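PDB 3QXZ: enoyl-CoA hydratase/isomerase, which probably catalyses the hydration or double-bond isomerisation of enoyl-CoA thioesters, as a trimeric member of the crotonase family. Local coordinates for residues A[39-44]-A[90-94]; A[51-55]-A[200-206]; A[148-152]-A[217-221]. One frame throughout, in Å; residues are numbered along the deposited sequence.

Interaction 1: A[39-44]-A[90-94]; sequences LGAAYQ and VQPAA. With EDO (1,2-ethanediol), chain I.
Residues 39-44 are alpha-helix. Residues 90-94 run past it extended, with a cis peptide bond before Pro-92 and helical angles only at Ala-94. The nearest CA atoms are those of Gly-40 and Gln-91, 4.7 Å apart. No hydrogen bond links the segments. A CA-H...O contact joins Gly-40 CA to Gln-91 O (3.3 Å), and Gly-40 O meets Pro-92 CD (3.4 Å). A CB there would clash with Gln-91 O; the glycine lets a cis-proline loop lie close to a helix of the crotonase fold. Apolar side chains add to this: Val-90 CG1 lies 4.0 Å from Leu-39 CG and 4.1 Å from Tyr-43 CE2, and Tyr-43 CZ 3.9 Å from Ala-94 CB. Pro-92 O sits at the Tyr-43 ring edge (chi1 m), 3.6 Å from CD2. Gln-44 OE1 accepts from ethanediol O1 (2.8 Å) and Gln-44 NE2 donates to its O2 (2.9 Å); the diol is probably crystallisation liquor. Helix 33-48 lies between this loop and the sheet, where Leu-39 touches Leu-57 and Leu-20.

Interaction 2: A[51-55]-A[200-206]; sequences AVRVI and IATNVAP. With K (potassium ion), chain D; EDO (1,2-ethanediol), chain H.
A helix C-terminus is met here by an arginine just before strand 54-59, next to a potassium site. Residues 51-53 are loop and residues 54-55 begin the strand. Residues 200-203 end helix 186-203, Val-204 leaves helical angles, and Ala-205 is the N-cap position of helix 206-222. The closest CA pair is Arg-53 and Ala-201, 5.3 Å apart. The Arg-53 side chain takes m at chi1, chi2 and chi3, which folds it into the turn between the two helices. Its guanidinium lies between Ala-201 CA on one face and Pro-206 CA on the opposite face. Both terminal nitrogens donate to one carbonyl: Arg-53 NH1 to Val-204 O at 3.0 Å and Arg-53 NH2 to Val-204 O at 2.9 Å. Arg-53 NE donates to ethanediol O2 (2.9 Å), and O1 of that molecule donates to Pro-206 O (3.0 Å). Val-54 (chi1 t) packs CG2 on Ile-200 CG2 at 3.6 Å. Val-52 O binds potassium at 2.6 Å, with a water at 2.7 Å from the ion; Leu-46, Asp-47, Asp-49 and Thr-99 complete the site. Ala-205 also makes backbone hydrogen bonds to the second subunit. A two-nitrogen arginine hydrogen bond to a carbonyl in the linker between helices 186-203 and 206-222 thus joins the sheet region of the crotonase fold to its C-terminal helices.

Interaction 3: A[148-152]-A[217-221]; sequences WTLPR and WDAQM
Trp-148 and Arg-152 reach across to one side of helix 206-222. Residues 148-152 all have helical backbone angles, and residues 217-221 are regular helix. The backbones stay well apart: CA to CA is 8.8 Å for Arg-152 and Gln-220, and 9.1 Å for Trp-148 and Met-221. Side chains bridge the gap. Trp-148 (chi1 t, chi2 87°) extends its six-membered ring so that CZ2 lies 3.6 Å from Gln-220 C and CH2 lies 3.8 Å from Met-221 CG. Trp-217 (chi1 m, chi2 113°) meets it rim to rim: Trp-148 CH2 to Trp-217 CZ3 is 3.8 Å, the ring centroids are 6.0 Å apart and the planes make 37°. Phe-95 meets both rings. Side chains of this contact take part in the subunit interfaces of the crotonase-type trimer. Trp-148 and Met-221 pack on Ala-226 of the third subunit, and Trp-217 on Thr-156 of the second. Arg-152 runs extended (chi2 and chi3 t), and its chi4 of 74° sets the guanidinium so that NH1 donates to Trp-148 O (2.9 Å). Its NE gives a weak hydrogen bond to Gln-220 OE1 (3.0 Å), with Gln-220 at m for chi1 and chi2. Two waters donate to Gln-220 O. One, 2.8 Å from Gln-220 O, accepts from Trp-148 NE1 (2.9 Å). The other, 2.6 Å from Gln-220 O, accepts from Arg-152 NH2 (2.9 Å).

All three contacts are partly buried. Interaction 1 lies nearest the chain centre and is mainly apolar, with no hydrogen bond between its segments. Interaction 2 is more peripheral and relies on a charged side chain meeting a carbonyl, beside a bound potassium ion. Interaction 3 combines indole packing with one weak direct hydrogen bond and two water bridges. Interactions 1 and 2 touch where Tyr-43 packs on Ile-55; helix 33-48 and strand 54-59 follow each other in the chain. Interactions 2 and 3 share no atoms in contact, but use the consecutive helices 186-203 and 206-222. Both also meet the second subunit, and interaction 3 the third as well. No other chain of the assembly touches interaction 1.

Interaction 1: A[39-44]-A[90-94]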
# COMPACT_ATOMS: atom_id res chain seq x y z
N LEU A 39 9.84 13.43 23.92
CA LEU A 39 8.67 13.00 23.18
C LEU A 39 8.38 11.53 23.46
O LEU A 39 7.22 11.14 23.66
CB LEU A 39 8.83 13.29 21.68
CG LEU A 39 7.67 12.86 20.77
CD1 LEU A 39 6.33 13.47 21.23
CD2 LEU A 39 7.95 13.21 19.32
N GLY A 40 9.42 10.70 23.49
CA GLY A 40 9.25 9.29 23.81
C GLY A 40 8.69 9.12 25.21
O GLY A 40 7.76 8.33 25.43
N ALA A 41 9.24 9.87 26.17
CA ALA A 41 8.77 9.79 27.56
C ALA A 41 7.31 10.21 27.68
O ALA A 41 6.55 9.59 28.42
CB ALA A 41 9.64 10.64 28.48
N ALA A 42 6.93 11.26 26.94
CA ALA A 42 5.55 11.74 26.96
C ALA A 42 4.60 10.72 26.33
O ALA A 42 3.53 10.45 26.87
CB ALA A 42 5.42 13.08 26.24
N TYR A 43 4.99 10.13 25.20
CA TYR A 43 4.18 9.06 24.59
C TYR A 43 3.91 7.95 25.61
O TYR A 43 2.78 7.48 25.74
CB TYR A 43 4.87 8.48 23.37
CG TYR A 43 4.66 9.24 22.09
CD1 TYR A 43 3.52 10.01 21.88
CD2 TYR A 43 5.59 9.15 21.07
CE1 TYR A 43 3.32 10.68 20.67
CE2 TYR A 43 5.41 9.83 19.86
CZ TYR A 43 4.27 10.60 19.68
OH TYR A 43 4.05 11.25 18.48
N GLN A 44 4.94 7.51 26.32
CA GLN A 44 4.77 6.40 27.26
C GLN A 44 3.83 6.77 28.42
O GLN A 44 2.91 6.02 28.76
CB GLN A 44 6.11 5.91 27.80
CG GLN A 44 5.95 4.65 28.68
CD GLN A 44 5.42 3.47 27.87
OE1 GLN A 44 6.11 2.94 27.00
NE2 GLN A 44 4.17 3.06 28.16
N VAL A 90 13.14 8.50 19.00
CA VAL A 90 11.90 8.61 19.76
C VAL A 90 11.41 7.20 20.03
O VAL A 90 11.04 6.47 19.09
CB VAL A 90 10.84 9.43 19.01
CG1 VAL A 90 9.52 9.40 19.77
CG2 VAL A 90 11.32 10.85 18.81
N GLN A 91 11.42 6.81 21.30
CA GLN A 91 11.01 5.48 21.73
C GLN A 91 10.22 5.63 23.02
O GLN A 91 10.65 6.33 23.94
CB GLN A 91 12.24 4.58 21.93
CG GLN A 91 13.02 4.35 20.63
CD GLN A 91 14.24 3.46 20.81
OE1 GLN A 91 14.17 2.42 21.45
NE2 GLN A 91 15.36 3.88 20.23
N PRO A 92 9.02 5.02 23.10
CA PRO A 92 8.38 4.22 22.06
C PRO A 92 7.92 5.07 20.89
O PRO A 92 7.75 6.31 21.03
CB PRO A 92 7.15 3.66 22.77
CG PRO A 92 6.82 4.69 23.78
CD PRO A 92 8.17 5.13 24.29
N ALA A 93 7.71 4.42 19.75
CA ALA A 93 7.15 5.07 18.56
C ALA A 93 5.64 5.18 18.78
O ALA A 93 5.04 4.37 19.49
CB ALA A 93 7.42 4.25 17.34
N ALA A 94 5.01 6.16 18.15
CA ALA A 94 3.57 6.36 18.32
C ALA A 94 2.79 5.09 17.96
O ALA A 94 1.77 4.79 18.62
CB ALA A 94 3.11 7.55 17.50
C1 EDO I . 4.50 1.22 24.36
O1 EDO I . 5.61 0.88 25.21
C2 EDO I . 3.20 0.75 24.99
O2 EDO I . 2.80 1.67 26.02

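Interaction 2: A[51-55]-A[200-206]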
# COMPACT_ATOMS: atom_id res chain seq x y z
N ALA A 51 -7.00 8.34 31.46
CA ALA A 51 -7.81 9.51 31.15
C ALA A 51 -7.53 10.06 29.75
O ALA A 51 -8.30 10.87 29.24
CB ALA A 51 -7.60 10.59 32.19
N VAL A 52 -6.42 9.64 29.15
CA VAL A 52 -6.03 10.14 27.83
C VAL A 52 -6.50 9.16 26.75
O VAL A 52 -6.01 8.02 26.66
CB VAL A 52 -4.52 10.41 27.71
CG1 VAL A 52 -4.14 10.80 26.27
CG2 VAL A 52 -4.07 11.52 28.68
N ARG A 53 -7.47 9.61 25.97
CA ARG A 53 -8.08 8.81 24.90
C ARG A 53 -7.36 8.94 23.56
O ARG A 53 -7.35 7.98 22.76
CB ARG A 53 -9.56 9.17 24.73
CG ARG A 53 -10.46 8.80 25.94
CD ARG A 53 -10.52 7.30 26.24
NE ARG A 53 -10.61 6.57 24.99
CZ ARG A 53 -11.68 6.47 24.22
NH1 ARG A 53 -12.89 6.92 24.60
NH2 ARG A 53 -11.55 5.87 23.04
N VAL A 54 -6.78 10.11 23.31
CA VAL A 54 -6.13 10.41 22.02
C VAL A 54 -5.01 11.40 22.30
O VAL A 54 -5.16 12.29 23.16
CB VAL A 54 -7.10 11.07 20.99
CG1 VAL A 54 -6.42 11.30 19.64
CG2 VAL A 54 -8.36 10.26 20.80
N ILE A 55 -3.92 11.25 21.55
CA ILE A 55 -2.80 12.18 21.57
C ILE A 55 -2.73 12.90 20.23
O ILE A 55 -2.75 12.25 19.17
CB ILE A 55 -1.47 11.45 21.83
CG1 ILE A 55 -1.51 10.73 23.18
CG2 ILE A 55 -0.28 12.41 21.73
CD1 ILE A 55 -0.51 9.56 23.32
N ILE A 200 -13.28 10.68 18.71
CA ILE A 200 -12.81 9.40 19.22
C ILE A 200 -13.03 9.32 20.74
O ILE A 200 -13.56 8.33 21.25
CB ILE A 200 -11.30 9.15 18.89
CG1 ILE A 200 -11.11 8.98 17.39
CG2 ILE A 200 -10.77 7.91 19.60
CD1 ILE A 200 -9.67 9.14 16.93
N ALA A 201 -12.65 10.39 21.45
CA ALA A 201 -12.73 10.36 22.92
C ALA A 201 -14.17 10.19 23.39
O ALA A 201 -14.41 9.51 24.39
CB ALA A 201 -12.15 11.62 23.50
N THR A 202 -15.11 10.78 22.66
CA THR A 202 -16.52 10.72 23.03
C THR A 202 -17.18 9.44 22.52
O THR A 202 -17.86 8.74 23.28
CB THR A 202 -17.25 11.94 22.48
OG1 THR A 202 -16.62 13.11 23.02
CG2 THR A 202 -18.74 11.92 22.88
N ASN A 203 -16.98 9.11 21.24
CA ASN A 203 -17.82 8.14 20.56
C ASN A 203 -17.21 6.80 20.23
O ASN A 203 -17.91 5.92 19.73
CB ASN A 203 -18.41 8.75 19.30
CG ASN A 203 -19.32 9.91 19.62
OD1 ASN A 203 -20.24 9.77 20.42
ND2 ASN A 203 -19.04 11.05 19.04
N VAL A 204 -15.92 6.63 20.54
CA VAL A 204 -15.24 5.35 20.28
C VAL A 204 -14.87 4.72 21.62
O VAL A 204 -14.31 5.38 22.50
CB VAL A 204 -13.98 5.58 19.41
CG1 VAL A 204 -13.12 4.30 19.32
CG2 VAL A 204 -14.39 6.10 18.01
N ALA A 205 -15.20 3.44 21.80
CA ALA A 205 -14.95 2.79 23.09
C ALA A 205 -13.44 2.69 23.36
O ALA A 205 -12.67 2.42 22.43
CB ALA A 205 -15.59 1.41 23.14
N PRO A 206 -13.00 2.90 24.61
CA PRO A 206 -11.54 2.90 24.88
C PRO A 206 -10.85 1.59 24.52
O PRO A 206 -9.80 1.60 23.86
CB PRO A 206 -11.44 3.19 26.39
CG PRO A 206 -12.84 3.24 26.91
CD PRO A 206 -13.81 3.29 25.78
K K D . -3.99 6.47 27.41
C1 EDO H . -6.75 3.60 24.45
O1 EDO H . -7.62 3.56 23.31
C2 EDO H . -6.88 5.00 25.03
O2 EDO H . -8.18 5.19 25.65
O HOH W 1 -5.46 4.27 28.05

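Interaction 3: A[148-152]-A[217-221]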
# COMPACT_ATOMS: atom_id res chain seq x y z
N TRP A 148 10.39 1.56 6.60
CA TRP A 148 9.31 0.64 6.92
C TRP A 148 7.93 1.32 6.90
O TRP A 148 6.96 0.76 6.34
CB TRP A 148 9.62 0.06 8.32
CG TRP A 148 8.67 -0.97 8.85
CD1 TRP A 148 8.71 -2.31 8.63
CD2 TRP A 148 7.55 -0.73 9.69
NE1 TRP A 148 7.63 -2.92 9.26
CE2 TRP A 148 6.92 -1.97 9.93
CE3 TRP A 148 7.02 0.42 10.29
CZ2 TRP A 148 5.78 -2.09 10.73
CZ3 TRP A 148 5.89 0.29 11.09
CH2 TRP A 148 5.29 -0.97 11.30
N THR A 149 7.81 2.52 7.47
CA THR A 149 6.50 3.18 7.51
C THR A 149 6.10 3.65 6.11
O THR A 149 4.92 3.55 5.74
CB THR A 149 6.49 4.41 8.43
OG1 THR A 149 7.54 5.29 8.00
CG2 THR A 149 6.68 4.02 9.91
N LEU A 150 7.04 4.16 5.33
CA LEU A 150 6.64 4.87 4.12
C LEU A 150 6.04 3.97 3.02
O LEU A 150 4.99 4.31 2.48
CB LEU A 150 7.78 5.76 3.59
CG LEU A 150 7.40 6.70 2.44
CD1 LEU A 150 6.24 7.64 2.81
CD2 LEU A 150 8.65 7.50 2.04
N PRO A 151 6.67 2.83 2.68
CA PRO A 151 6.03 1.99 1.65
C PRO A 151 4.66 1.46 2.10
O PRO A 151 3.80 1.17 1.25
CB PRO A 151 7.04 0.86 1.41
CG PRO A 151 7.87 0.81 2.68
CD PRO A 151 7.97 2.27 3.12
N ARG A 152 4.44 1.36 3.41
CA ARG A 152 3.16 0.91 3.96
C ARG A 152 2.08 1.98 3.85
O ARG A 152 0.91 1.70 4.15
CB ARG A 152 3.33 0.45 5.40
CG ARG A 152 3.92 -0.94 5.48
CD ARG A 152 4.36 -1.33 6.92
NE ARG A 152 4.87 -2.70 6.93
CZ ARG A 152 6.04 -3.06 6.45
NH1 ARG A 152 6.91 -2.15 6.00
NH2 ARG A 152 6.39 -4.33 6.41
N TRP A 217 -1.25 -2.57 14.04
CA TRP A 217 0.18 -2.33 14.02
C TRP A 217 1.00 -3.55 14.40
O TRP A 217 2.05 -3.77 13.78
CB TRP A 217 0.53 -1.12 14.88
CG TRP A 217 0.17 0.19 14.25
CD1 TRP A 217 -0.78 1.08 14.67
CD2 TRP A 217 0.78 0.75 13.09
NE1 TRP A 217 -0.81 2.17 13.81
CE2 TRP A 217 0.15 1.99 12.84
CE3 TRP A 217 1.81 0.32 12.22
CZ2 TRP A 217 0.52 2.82 11.79
CZ3 TRP A 217 2.17 1.15 11.17
CH2 TRP A 217 1.51 2.38 10.95
N ASP A 218 0.59 -4.34 15.40
CA ASP A 218 1.36 -5.57 15.71
C ASP A 218 1.46 -6.45 14.50
O ASP A 218 2.52 -7.05 14.25
CB ASP A 218 0.74 -6.41 16.83
CG ASP A 218 0.91 -5.80 18.23
OD1 ASP A 218 1.71 -4.85 18.44
OD2 ASP A 218 0.24 -6.32 19.13
N ALA A 219 0.38 -6.54 13.73
CA ALA A 219 0.38 -7.40 12.54
C ALA A 219 1.42 -6.92 11.53
O ALA A 219 2.15 -7.72 10.94
CB ALA A 219 -1.03 -7.50 11.94
N GLN A 220 1.53 -5.59 11.36
CA GLN A 220 2.55 -5.01 10.48
C GLN A 220 3.95 -5.21 11.05
O GLN A 220 4.86 -5.60 10.31
CB GLN A 220 2.29 -3.50 10.26
CG GLN A 220 1.00 -3.17 9.55
CD GLN A 220 1.00 -3.63 8.14
OE1 GLN A 220 2.01 -3.52 7.43
NE2 GLN A 220 -0.14 -4.13 7.66
N MET A 221 4.13 -4.94 12.33
CA MET A 221 5.46 -4.99 12.96
C MET A 221 6.09 -6.37 12.94
O MET A 221 7.32 -6.51 12.80
CB MET A 221 5.37 -4.52 14.41
CG MET A 221 5.09 -3.01 14.54
SD MET A 221 4.48 -2.58 16.19
CE MET A 221 5.94 -2.90 17.15
O HOH W 2 7.51 -5.80 9.31
O HOH W 3 4.72 -6.24 7.78